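Local coordinates for high affinity transport system protein p37 (Mycoplasma hyorhinis, PDB 3EKI) that binds thiamine diphosphate and is the extracytoplasmic lipoprotein of a high-affinity transport system, probably for this cofactor, at residues Gln41-Ile46 and Val347-Val352; Lys82-Asn87 and Phe93-Phe98; Glu74-Glu79 and Asn358-Thr363; Val108-Leu113 and Val131-Asn136. All blocks are in the same frame, centred on the assembly; numbering follows the deposited sequence.

Contact 1 (Gln41-Ile46 and Val347-Val352); sequences QWDKSI and VFRKSV. With CA (calcium ion), chain D.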
# COMPACT_ATOMS: atom_id res chain seq x y z
N GLN A 41 -5.64 20.53 22.85
CA GLN A 41 -4.50 20.96 23.67
C GLN A 41 -3.17 20.89 22.92
O GLN A 41 -2.88 19.89 22.27
CB GLN A 41 -4.40 20.13 24.94
CG GLN A 41 -5.76 19.89 25.58
CD GLN A 41 -5.56 19.39 27.01
OE1 GLN A 41 -5.73 18.21 27.24
NE2 GLN A 41 -5.21 20.31 27.89
N TRP A 42 -2.38 21.95 23.05
CA TRP A 42 -1.00 21.91 22.57
C TRP A 42 -0.24 20.86 23.33
O TRP A 42 -0.25 20.77 24.55
CB TRP A 42 -0.32 23.27 22.73
CG TRP A 42 1.02 23.35 22.06
CD1 TRP A 42 2.24 23.08 22.60
CD2 TRP A 42 1.22 23.75 20.70
NE1 TRP A 42 3.22 23.28 21.66
CE2 TRP A 42 2.62 23.69 20.48
CE3 TRP A 42 0.36 24.15 19.66
CZ2 TRP A 42 3.15 24.02 19.24
CZ3 TRP A 42 0.92 24.48 18.43
CH2 TRP A 42 2.31 24.42 18.21
N ASP A 43 0.50 19.99 22.64
CA ASP A 43 1.22 18.93 23.31
C ASP A 43 2.70 19.11 23.02
O ASP A 43 3.08 19.08 21.85
CB ASP A 43 0.72 17.58 22.79
CG ASP A 43 1.24 16.40 23.56
OD1 ASP A 43 2.09 16.60 24.46
OD2 ASP A 43 0.80 15.25 23.30
N LYS A 44 3.51 19.32 24.04
CA LYS A 44 4.92 19.61 23.82
C LYS A 44 5.75 18.39 23.50
O LYS A 44 6.95 18.48 23.24
CB LYS A 44 5.50 20.33 25.05
CG LYS A 44 5.56 19.41 26.26
CD LYS A 44 5.89 20.15 27.55
CE LYS A 44 6.03 19.18 28.71
NZ LYS A 44 5.54 19.78 29.98
N SER A 45 5.14 17.22 23.48
CA SER A 45 5.78 15.96 23.14
C SER A 45 4.91 15.26 22.10
O SER A 45 3.74 14.97 22.39
CB SER A 45 5.97 15.08 24.38
OG SER A 45 6.36 13.76 24.03
N ILE A 46 5.42 15.01 20.91
CA ILE A 46 4.63 14.32 19.90
C ILE A 46 5.32 12.98 19.64
O ILE A 46 6.51 12.98 19.37
CB ILE A 46 4.48 15.19 18.66
CG1 ILE A 46 3.59 16.42 18.86
CG2 ILE A 46 3.99 14.38 17.46
CD1 ILE A 46 2.12 16.07 18.92
N VAL A 347 -3.03 10.13 10.54
CA VAL A 347 -4.16 10.35 11.41
C VAL A 347 -3.70 10.69 12.81
O VAL A 347 -2.77 10.10 13.35
CB VAL A 347 -5.06 9.10 11.35
CG1 VAL A 347 -4.34 7.84 11.78
CG2 VAL A 347 -6.30 9.36 12.19
N PHE A 348 -4.37 11.68 13.41
CA PHE A 348 -4.10 12.15 14.75
C PHE A 348 -5.12 11.67 15.78
O PHE A 348 -6.28 11.50 15.41
CB PHE A 348 -4.17 13.70 14.85
CG PHE A 348 -2.97 14.39 14.24
CD1 PHE A 348 -1.81 14.51 14.98
CD2 PHE A 348 -3.05 14.91 12.97
CE1 PHE A 348 -0.72 15.16 14.43
CE2 PHE A 348 -1.95 15.53 12.40
CZ PHE A 348 -0.80 15.62 13.14
N ARG A 349 -4.68 11.49 17.01
CA ARG A 349 -5.65 11.45 18.11
C ARG A 349 -6.37 12.80 18.13
O ARG A 349 -5.86 13.85 17.73
CB ARG A 349 -5.03 11.07 19.44
CG ARG A 349 -4.02 12.08 19.97
CD ARG A 349 -3.49 11.76 21.35
NE ARG A 349 -2.62 12.84 21.83
CZ ARG A 349 -2.94 13.93 22.50
NH1 ARG A 349 -4.20 14.16 22.83
NH2 ARG A 349 -1.99 14.80 22.84
N LYS A 350 -7.63 12.78 18.56
CA LYS A 350 -8.55 13.87 18.33
C LYS A 350 -8.14 15.16 19.05
O LYS A 350 -8.39 16.24 18.52
CB LYS A 350 -9.95 13.46 18.79
CG LYS A 350 -11.08 14.16 18.04
CD LYS A 350 -12.40 13.76 18.70
CE LYS A 350 -13.58 13.88 17.75
NZ LYS A 350 -14.53 12.75 17.96
N SER A 351 -7.56 15.01 20.23
CA SER A 351 -7.30 16.21 21.04
C SER A 351 -5.97 16.89 20.79
O SER A 351 -5.64 17.86 21.48
CB SER A 351 -7.43 15.86 22.54
OG SER A 351 -8.79 15.50 22.82
N VAL A 352 -5.18 16.49 19.79
CA VAL A 352 -4.01 17.30 19.47
C VAL A 352 -4.45 18.63 18.90
O VAL A 352 -5.32 18.69 18.01
CB VAL A 352 -3.09 16.60 18.43
CG1 VAL A 352 -2.04 17.60 17.95
CG2 VAL A 352 -2.50 15.35 19.01
CA CA D . 2.20 13.30 23.10
O HOH W 1 -2.88 17.33 23.57
O HOH W 2 -5.26 15.76 25.18
O HOH W 3 2.83 13.93 25.47
O HOH W 4 4.51 12.12 23.38

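Contact 2 (Lys82-Asn87 and Phe93-Phe98); sequences KLKNAN and FDDVDF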
# COMPACT_ATOMS: atom_id res chain seq x y z
N LYS A 82 10.92 25.52 13.68
CA LYS A 82 11.14 26.73 12.87
C LYS A 82 9.84 27.31 12.38
O LYS A 82 9.58 28.51 12.48
CB LYS A 82 12.09 26.38 11.72
CG LYS A 82 12.42 27.56 10.82
CD LYS A 82 12.70 27.08 9.39
CE LYS A 82 12.19 28.06 8.34
NZ LYS A 82 11.19 27.41 7.43
N LEU A 83 8.96 26.47 11.82
CA LEU A 83 7.66 26.93 11.36
C LEU A 83 6.81 27.50 12.48
O LEU A 83 6.17 28.54 12.35
CB LEU A 83 6.88 25.75 10.76
CG LEU A 83 7.36 25.17 9.45
CD1 LEU A 83 6.33 24.14 8.99
CD2 LEU A 83 7.54 26.25 8.40
N LYS A 84 6.84 26.76 13.59
CA LYS A 84 6.10 27.13 14.78
C LYS A 84 6.50 28.53 15.26
O LYS A 84 5.64 29.36 15.55
CB LYS A 84 6.36 26.13 15.90
CG LYS A 84 5.70 26.51 17.23
CD LYS A 84 6.53 25.94 18.35
CE LYS A 84 6.14 26.40 19.72
NZ LYS A 84 6.71 27.72 20.01
N ASN A 85 7.81 28.74 15.34
CA ASN A 85 8.29 29.99 15.94
C ASN A 85 8.33 31.17 14.99
O ASN A 85 8.50 32.30 15.45
CB ASN A 85 9.67 29.71 16.56
CG ASN A 85 9.49 28.91 17.84
OD1 ASN A 85 8.59 29.22 18.64
ND2 ASN A 85 10.31 27.89 18.04
N ALA A 86 8.16 30.95 13.70
CA ALA A 86 8.10 32.01 12.71
C ALA A 86 6.72 32.65 12.59
O ALA A 86 6.59 33.58 11.80
CB ALA A 86 8.49 31.44 11.36
N ASN A 87 5.73 32.19 13.34
CA ASN A 87 4.34 32.56 13.22
C ASN A 87 3.76 32.99 14.56
O ASN A 87 3.84 32.23 15.49
CB ASN A 87 3.57 31.35 12.64
CG ASN A 87 3.92 31.24 11.16
OD1 ASN A 87 3.57 32.20 10.49
ND2 ASN A 87 4.59 30.20 10.69
N PHE A 93 3.68 29.00 22.17
CA PHE A 93 3.49 27.69 22.80
C PHE A 93 4.85 27.07 23.12
O PHE A 93 5.86 27.59 22.61
CB PHE A 93 2.72 26.74 21.88
CG PHE A 93 1.26 27.05 21.61
CD1 PHE A 93 0.29 26.77 22.56
CD2 PHE A 93 0.84 27.60 20.41
CE1 PHE A 93 -1.04 27.03 22.34
CE2 PHE A 93 -0.50 27.85 20.19
CZ PHE A 93 -1.46 27.56 21.14
N ASP A 94 4.89 26.00 23.90
CA ASP A 94 6.13 25.29 24.15
C ASP A 94 6.64 24.68 22.83
O ASP A 94 5.88 24.20 21.98
CB ASP A 94 6.01 24.21 25.20
CG ASP A 94 5.70 24.68 26.60
OD1 ASP A 94 5.98 25.85 26.95
OD2 ASP A 94 5.17 23.84 27.37
N ASP A 95 7.96 24.72 22.70
CA ASP A 95 8.61 23.97 21.63
C ASP A 95 8.31 22.49 21.80
O ASP A 95 8.10 22.00 22.90
CB ASP A 95 10.11 24.21 21.64
CG ASP A 95 10.53 25.53 21.03
OD1 ASP A 95 9.74 26.31 20.48
OD2 ASP A 95 11.74 25.84 21.08
N VAL A 96 8.32 21.74 20.69
CA VAL A 96 7.89 20.36 20.66
C VAL A 96 9.04 19.40 20.38
O VAL A 96 9.85 19.66 19.49
CB VAL A 96 6.80 20.19 19.58
CG1 VAL A 96 6.29 18.77 19.56
CG2 VAL A 96 5.66 21.17 19.89
N ASP A 97 9.06 18.32 21.14
CA ASP A 97 9.95 17.19 20.94
C ASP A 97 9.23 16.08 20.17
O ASP A 97 8.03 15.87 20.37
CB ASP A 97 10.42 16.58 22.26
CG ASP A 97 11.44 15.48 22.05
OD1 ASP A 97 12.29 15.67 21.15
OD2 ASP A 97 11.39 14.45 22.75
N PHE A 98 9.94 15.37 19.30
CA PHE A 98 9.32 14.29 18.54
C PHE A 98 10.00 12.94 18.79
O PHE A 98 11.24 12.88 18.80
CB PHE A 98 9.37 14.60 17.05
CG PHE A 98 8.45 15.77 16.69
CD1 PHE A 98 8.90 17.08 16.81
CD2 PHE A 98 7.15 15.53 16.22
CE1 PHE A 98 8.08 18.14 16.49
CE2 PHE A 98 6.34 16.58 15.89
CZ PHE A 98 6.81 17.89 16.00
O HOH W 5 9.18 28.76 21.90

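Contact 3 (Glu74-Glu79 and Asn358-Thr363); sequences ENFKKE and NLIVQT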
# COMPACT_ATOMS: atom_id res chain seq x y z
N GLU A 74 15.03 14.15 14.23
CA GLU A 74 15.80 15.37 14.42
C GLU A 74 15.45 16.36 13.33
O GLU A 74 15.16 17.52 13.61
CB GLU A 74 17.30 15.10 14.47
CG GLU A 74 18.14 16.35 14.51
CD GLU A 74 18.16 17.06 15.85
OE1 GLU A 74 17.66 16.51 16.85
OE2 GLU A 74 18.68 18.20 15.89
N ASN A 75 15.43 15.94 12.05
CA ASN A 75 15.06 16.85 11.00
C ASN A 75 13.64 17.39 11.17
O ASN A 75 13.35 18.55 10.87
CB ASN A 75 15.15 16.11 9.66
CG ASN A 75 16.57 15.86 9.22
OD1 ASN A 75 17.52 16.36 9.80
ND2 ASN A 75 16.75 15.07 8.16
N PHE A 76 12.76 16.53 11.64
CA PHE A 76 11.37 16.89 11.85
C PHE A 76 11.21 17.95 12.94
O PHE A 76 10.55 18.96 12.76
CB PHE A 76 10.53 15.65 12.25
CG PHE A 76 9.06 15.80 11.89
CD1 PHE A 76 8.20 16.54 12.67
CD2 PHE A 76 8.55 15.20 10.76
CE1 PHE A 76 6.88 16.73 12.34
CE2 PHE A 76 7.25 15.39 10.41
CZ PHE A 76 6.40 16.15 11.18
N LYS A 77 11.88 17.65 14.06
CA LYS A 77 11.83 18.62 15.16
C LYS A 77 12.35 19.98 14.77
O LYS A 77 11.78 21.02 15.12
CB LYS A 77 12.61 18.04 16.33
CG LYS A 77 12.76 18.92 17.55
CD LYS A 77 13.54 18.23 18.68
CE LYS A 77 15.03 18.16 18.36
NZ LYS A 77 15.83 17.65 19.50
N LYS A 78 13.47 20.01 14.03
CA LYS A 78 14.01 21.31 13.65
C LYS A 78 13.12 22.09 12.71
O LYS A 78 12.90 23.29 12.84
CB LYS A 78 15.41 21.14 13.04
CG LYS A 78 16.46 20.50 13.91
CD LYS A 78 16.62 21.19 15.26
CE LYS A 78 17.32 22.54 15.08
NZ LYS A 78 17.59 23.19 16.40
N GLU A 79 12.55 21.47 11.67
CA GLU A 79 11.66 22.16 10.75
C GLU A 79 10.36 22.56 11.42
O GLU A 79 9.89 23.66 11.20
CB GLU A 79 11.39 21.27 9.53
CG GLU A 79 10.41 21.82 8.51
CD GLU A 79 10.84 23.09 7.81
OE1 GLU A 79 12.06 23.32 7.74
OE2 GLU A 79 10.01 23.88 7.31
N ASN A 358 -1.71 21.01 11.84
CA ASN A 358 -1.39 21.63 10.57
C ASN A 358 0.09 21.91 10.44
O ASN A 358 0.66 21.77 9.35
CB ASN A 358 -2.19 22.92 10.37
CG ASN A 358 -3.69 22.67 10.31
OD1 ASN A 358 -4.14 21.59 9.95
ND2 ASN A 358 -4.49 23.66 10.69
N LEU A 359 0.80 22.29 11.50
CA LEU A 359 2.26 22.46 11.43
C LEU A 359 2.97 21.13 11.21
O LEU A 359 3.97 21.05 10.50
CB LEU A 359 2.76 23.11 12.71
CG LEU A 359 2.56 24.61 12.83
CD1 LEU A 359 2.73 24.97 14.30
CD2 LEU A 359 3.53 25.42 11.98
N ILE A 360 2.43 20.07 11.79
CA ILE A 360 3.03 18.74 11.59
C ILE A 360 2.80 18.32 10.14
O ILE A 360 3.76 17.84 9.50
CB ILE A 360 2.51 17.73 12.63
CG1 ILE A 360 3.06 18.03 14.04
CG2 ILE A 360 2.79 16.30 12.23
CD1 ILE A 360 2.34 17.24 15.14
N VAL A 361 1.62 18.53 9.60
CA VAL A 361 1.39 18.21 8.17
C VAL A 361 2.36 18.97 7.29
O VAL A 361 3.02 18.42 6.41
CB VAL A 361 -0.08 18.48 7.78
CG1 VAL A 361 -0.26 18.43 6.26
CG2 VAL A 361 -1.02 17.48 8.45
N GLN A 362 2.52 20.29 7.49
CA GLN A 362 3.39 21.09 6.66
C GLN A 362 4.85 20.69 6.82
O GLN A 362 5.63 20.79 5.86
CB GLN A 362 3.23 22.58 7.02
CG GLN A 362 3.83 23.50 5.97
CD GLN A 362 3.14 23.33 4.62
OE1 GLN A 362 1.92 23.42 4.59
NE2 GLN A 362 3.94 23.10 3.59
N THR A 363 5.19 20.20 8.02
CA THR A 363 6.55 19.73 8.23
C THR A 363 6.83 18.48 7.36
O THR A 363 7.92 18.40 6.77
CB THR A 363 6.83 19.46 9.71
OG1 THR A 363 6.75 20.72 10.41
CG2 THR A 363 8.24 18.93 9.92

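Contact 4 (Val108-Leu113 and Val131-Asn136); sequences VLLNNL and VEFLKN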
# COMPACT_ATOMS: atom_id res chain seq x y z
N VAL A 108 -3.86 -2.06 16.43
CA VAL A 108 -3.33 -1.43 17.64
C VAL A 108 -3.17 0.07 17.41
O VAL A 108 -3.42 0.88 18.31
CB VAL A 108 -2.00 -2.05 18.06
CG1 VAL A 108 -1.45 -1.37 19.30
CG2 VAL A 108 -2.17 -3.54 18.30
N LEU A 109 -2.75 0.47 16.22
CA LEU A 109 -2.56 1.90 15.99
C LEU A 109 -3.86 2.64 16.11
O LEU A 109 -3.99 3.66 16.80
CB LEU A 109 -1.98 2.17 14.60
CG LEU A 109 -1.73 3.65 14.30
CD1 LEU A 109 -0.46 4.08 15.03
CD2 LEU A 109 -1.63 3.93 12.82
N LEU A 110 -4.87 2.12 15.40
CA LEU A 110 -6.14 2.84 15.37
C LEU A 110 -6.84 2.75 16.72
O LEU A 110 -7.40 3.75 17.13
CB LEU A 110 -7.04 2.36 14.24
CG LEU A 110 -6.46 2.49 12.83
CD1 LEU A 110 -7.48 1.94 11.84
CD2 LEU A 110 -6.06 3.92 12.52
N ASN A 111 -6.79 1.59 17.36
CA ASN A 111 -7.41 1.53 18.68
C ASN A 111 -6.71 2.46 19.66
O ASN A 111 -7.35 3.12 20.48
CB ASN A 111 -7.34 0.11 19.23
CG ASN A 111 -8.24 -0.90 18.55
OD1 ASN A 111 -9.12 -0.55 17.76
ND2 ASN A 111 -8.01 -2.17 18.87
N ASN A 112 -5.38 2.49 19.61
CA ASN A 112 -4.67 3.30 20.61
C ASN A 112 -4.87 4.77 20.30
O ASN A 112 -5.02 5.57 21.22
CB ASN A 112 -3.20 2.93 20.66
CG ASN A 112 -2.88 1.70 21.48
OD1 ASN A 112 -3.74 0.87 21.80
ND2 ASN A 112 -1.60 1.56 21.81
N LEU A 113 -4.90 5.16 19.03
CA LEU A 113 -5.19 6.56 18.75
C LEU A 113 -6.58 6.95 19.21
O LEU A 113 -6.84 8.10 19.60
CB LEU A 113 -5.05 6.84 17.26
CG LEU A 113 -3.64 6.90 16.68
CD1 LEU A 113 -3.70 7.00 15.16
CD2 LEU A 113 -2.85 8.06 17.26
N VAL A 131 -10.71 3.95 6.45
CA VAL A 131 -12.07 4.28 6.07
C VAL A 131 -13.02 3.31 6.75
O VAL A 131 -14.03 3.72 7.34
CB VAL A 131 -12.25 4.25 4.53
CG1 VAL A 131 -13.72 4.25 4.12
CG2 VAL A 131 -11.51 5.42 3.89
N GLU A 132 -12.73 2.01 6.72
CA GLU A 132 -13.62 1.02 7.33
C GLU A 132 -13.67 1.22 8.85
O GLU A 132 -14.70 1.03 9.51
CB GLU A 132 -13.16 -0.38 6.99
CG GLU A 132 -13.14 -0.80 5.53
CD GLU A 132 -14.51 -0.96 4.90
OE1 GLU A 132 -15.49 -1.00 5.66
OE2 GLU A 132 -14.60 -1.04 3.65
N PHE A 133 -12.54 1.63 9.45
CA PHE A 133 -12.54 1.84 10.90
C PHE A 133 -13.42 3.03 11.25
O PHE A 133 -14.22 3.01 12.20
CB PHE A 133 -11.10 2.06 11.38
CG PHE A 133 -10.98 2.37 12.86
CD1 PHE A 133 -10.94 1.35 13.79
CD2 PHE A 133 -10.90 3.67 13.32
CE1 PHE A 133 -10.83 1.61 15.15
CE2 PHE A 133 -10.79 3.95 14.68
CZ PHE A 133 -10.74 2.92 15.59
N LEU A 134 -13.28 4.11 10.48
CA LEU A 134 -14.05 5.32 10.77
C LEU A 134 -15.53 5.16 10.43
O LEU A 134 -16.37 5.84 11.02
CB LEU A 134 -13.40 6.50 10.04
CG LEU A 134 -12.14 7.03 10.73
CD1 LEU A 134 -11.42 8.04 9.86
CD2 LEU A 134 -12.49 7.70 12.06
N LYS A 135 -15.88 4.26 9.52
CA LYS A 135 -17.29 3.97 9.27
C LYS A 135 -17.95 3.44 10.55
O LYS A 135 -19.07 3.80 10.89
CB LYS A 135 -17.41 2.95 8.14
CG LYS A 135 -18.62 3.16 7.24
CD LYS A 135 -18.30 2.91 5.77
CE LYS A 135 -19.55 2.76 4.93
NZ LYS A 135 -20.72 3.54 5.42
N ASN A 136 -17.20 2.61 11.27
CA ASN A 136 -17.63 1.99 12.50
C ASN A 136 -17.50 2.96 13.68
O ASN A 136 -18.22 2.83 14.67
CB ASN A 136 -16.78 0.75 12.80
CG ASN A 136 -16.99 -0.39 11.82
OD1 ASN A 136 -18.09 -0.59 11.30
ND2 ASN A 136 -15.92 -1.13 11.57

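Contact 1 (Gln41-Ile46 and Val347-Val352)
The guanidinium of R349 carries V352 CG2 on one face, 3.6 Å above its plane and toward the rim, and meets the D43 carboxylate at its edge. NH2 of R349 lies 2.9 Å from OD2 of D43 in a salt bridge that runs near the guanidinium plane; the two planes are turned 65° apart, and the nitrogen reaches OD2 from above the carboxylate. R349 CG sits between backbone N and carbonyl (chi1 65°), and from there the chain runs extended to NE. NE donates to D121, and NH1 forms a salt bridge with D116. The same OD2 of D43 binds the calcium ion at 2.4 Å, as does S45 O; P118, D121 and two waters also serve this site. D43 OD1 accepts from S45 N at 3.3 Å, an Asx turn that presents both ligands to the metal. Q41 and V352 form a single beta bridge, carried by a weak 3.0 Å bond from Q41 N to S351 O, and one water links Q41 O to R349 NH2. With calcium and arginine both drawing on OD2, D43 is probably held as the anion; its salt bridge joins the calcium site to segment 347-352, while the metal itself joins D43 and S45 to P118 and D121.

Contact 2 (Lys82-Asn87 and Phe93-Phe98)
NZ of K84 is gripped from several sides: it donates to F93 O at 2.7 Å and to OD1 of its own neighbour N85 at 2.8 Å, and it makes a weak, long salt bridge of 3.4 Å to D95 OD1. The ammonium stands above the F93 carbonyl plane, 44° out of it. A bend at the last torsion of K84 (chi4 -82°) swings NZ toward F93 O, while CE packs 3.2 Å from D94 O. D95 OD1 is itself shared: N85 ND2 reaches it at 3.0 Å in an almost straight bond (171°), on the syn side but tilted out of the carboxylate plane, and a water donates to it. N85 thus works with both ends of its amide, OD1 toward the lysine and ND2 toward the aspartate. The loop between helix 64-85 and strand 97-103 is closed here, at the edge of the alpha/beta lobe; F93 stacks its ring on W42. Within this contact the two short bonds of the lysine ammonium go to neutral carbonyl oxygens, the carboxylate adding a longer pull that probably steadies its charge.

Contact 3 (Glu74-Glu79 and Asn358-Thr363)
With CG of F76 anti to the backbone N (chi1 -155°), the ring swings across to helix 358-363; T363 answers with CG2 likewise opposite its own N, aimed at the ring. The methyl sits squarely over one face, 3.4 Å from the ring centroid and 7° off the normal, a CH-pi contact in which CG2 lies at nearly equal distance from all six carbons. I360 closes in at the end of the ring, its CG2 3.8 Å from F76 CZ. The E79 side chain runs antiparallel alongside that of T363, E79 CG coming within 3.9 Å of T363 CG2; the carboxylate beyond goes to N366. The segments of helices 64-85 and 354-369 cross at 123° with axes 10.0 Å apart, packing together in one alpha/beta lobe of a periplasmic-binding-protein fold. F76 belongs to an aromatic cluster there, meeting F48 and F364 edge-to-face, with F98 and F72 close by. T363 OG1 is turned back into its own helix and donates to L359 O at 2.8 Å; this oxygen also takes the T363 backbone N-H from the opposite face of its plane, which leaves the methyl as the group presented to F76.

Contact 4 (Val108-Leu113 and Val131-Asn136)
L110 lays its CB over the centre of the F133 ring, 3.8 Å from the centroid and 5° off the normal, a CH-pi contact made by the root of the leucine side chain and not by its tip. The two segments belong to helices 106-115 and 127-136, consecutive helices with the short strand 122-125 between them, in the alpha/beta lobe of a protein of the periplasmic-binding-protein clan. The leucine and phenylalanine side chains point opposite ways as they overlap, so the branch of the leucine continues toward the base of the phenylalanine: CD1 lies 3.7 Å from F133 CB and is about as near to CG. Since CG of F133 is anti to the backbone N (chi1 177°), the ring extends from its helix toward helix 106-115. Its outer end comes close to the backbone of that helix, CZ being 3.8 Å from L110 O, an oxygen that also accepts from S114 OG. Around the pair, I141 of strand 141-152 and N125 of strand 122-125 touch L110, while I140 packs against F133; the thiamine diphosphate is about 10 Å from the L110 side chain. On the more exposed flank the N111 amide is inclined 45° to the ring, and its OD1 approaches F133 CE1 at 3.8 Å.

All four contacts lie on the same lobe. Contacts 2 and 3 are closest, centres 9 Å apart, and both use helix 64-85; contact 1 is 13 Å from contact 2 and 14 Å from contact 3. Strands 45-51 and 97-103 are parallel neighbours, joining contacts 1 and 2, and strand 345-349 is followed, after a turn, by helix 354-369, joining contacts 1 and 3. Contact 4, whose centre is 24 Å from that of contact 3, touches contact 1 where L113 packs on V347. Along the chain contacts 2 and 4 follow in series, both enclosed by contacts 1 and 3, whose segments alternate. The late segments 347-352 and 358-363 thus return to complete a lobe begun near the N-terminus.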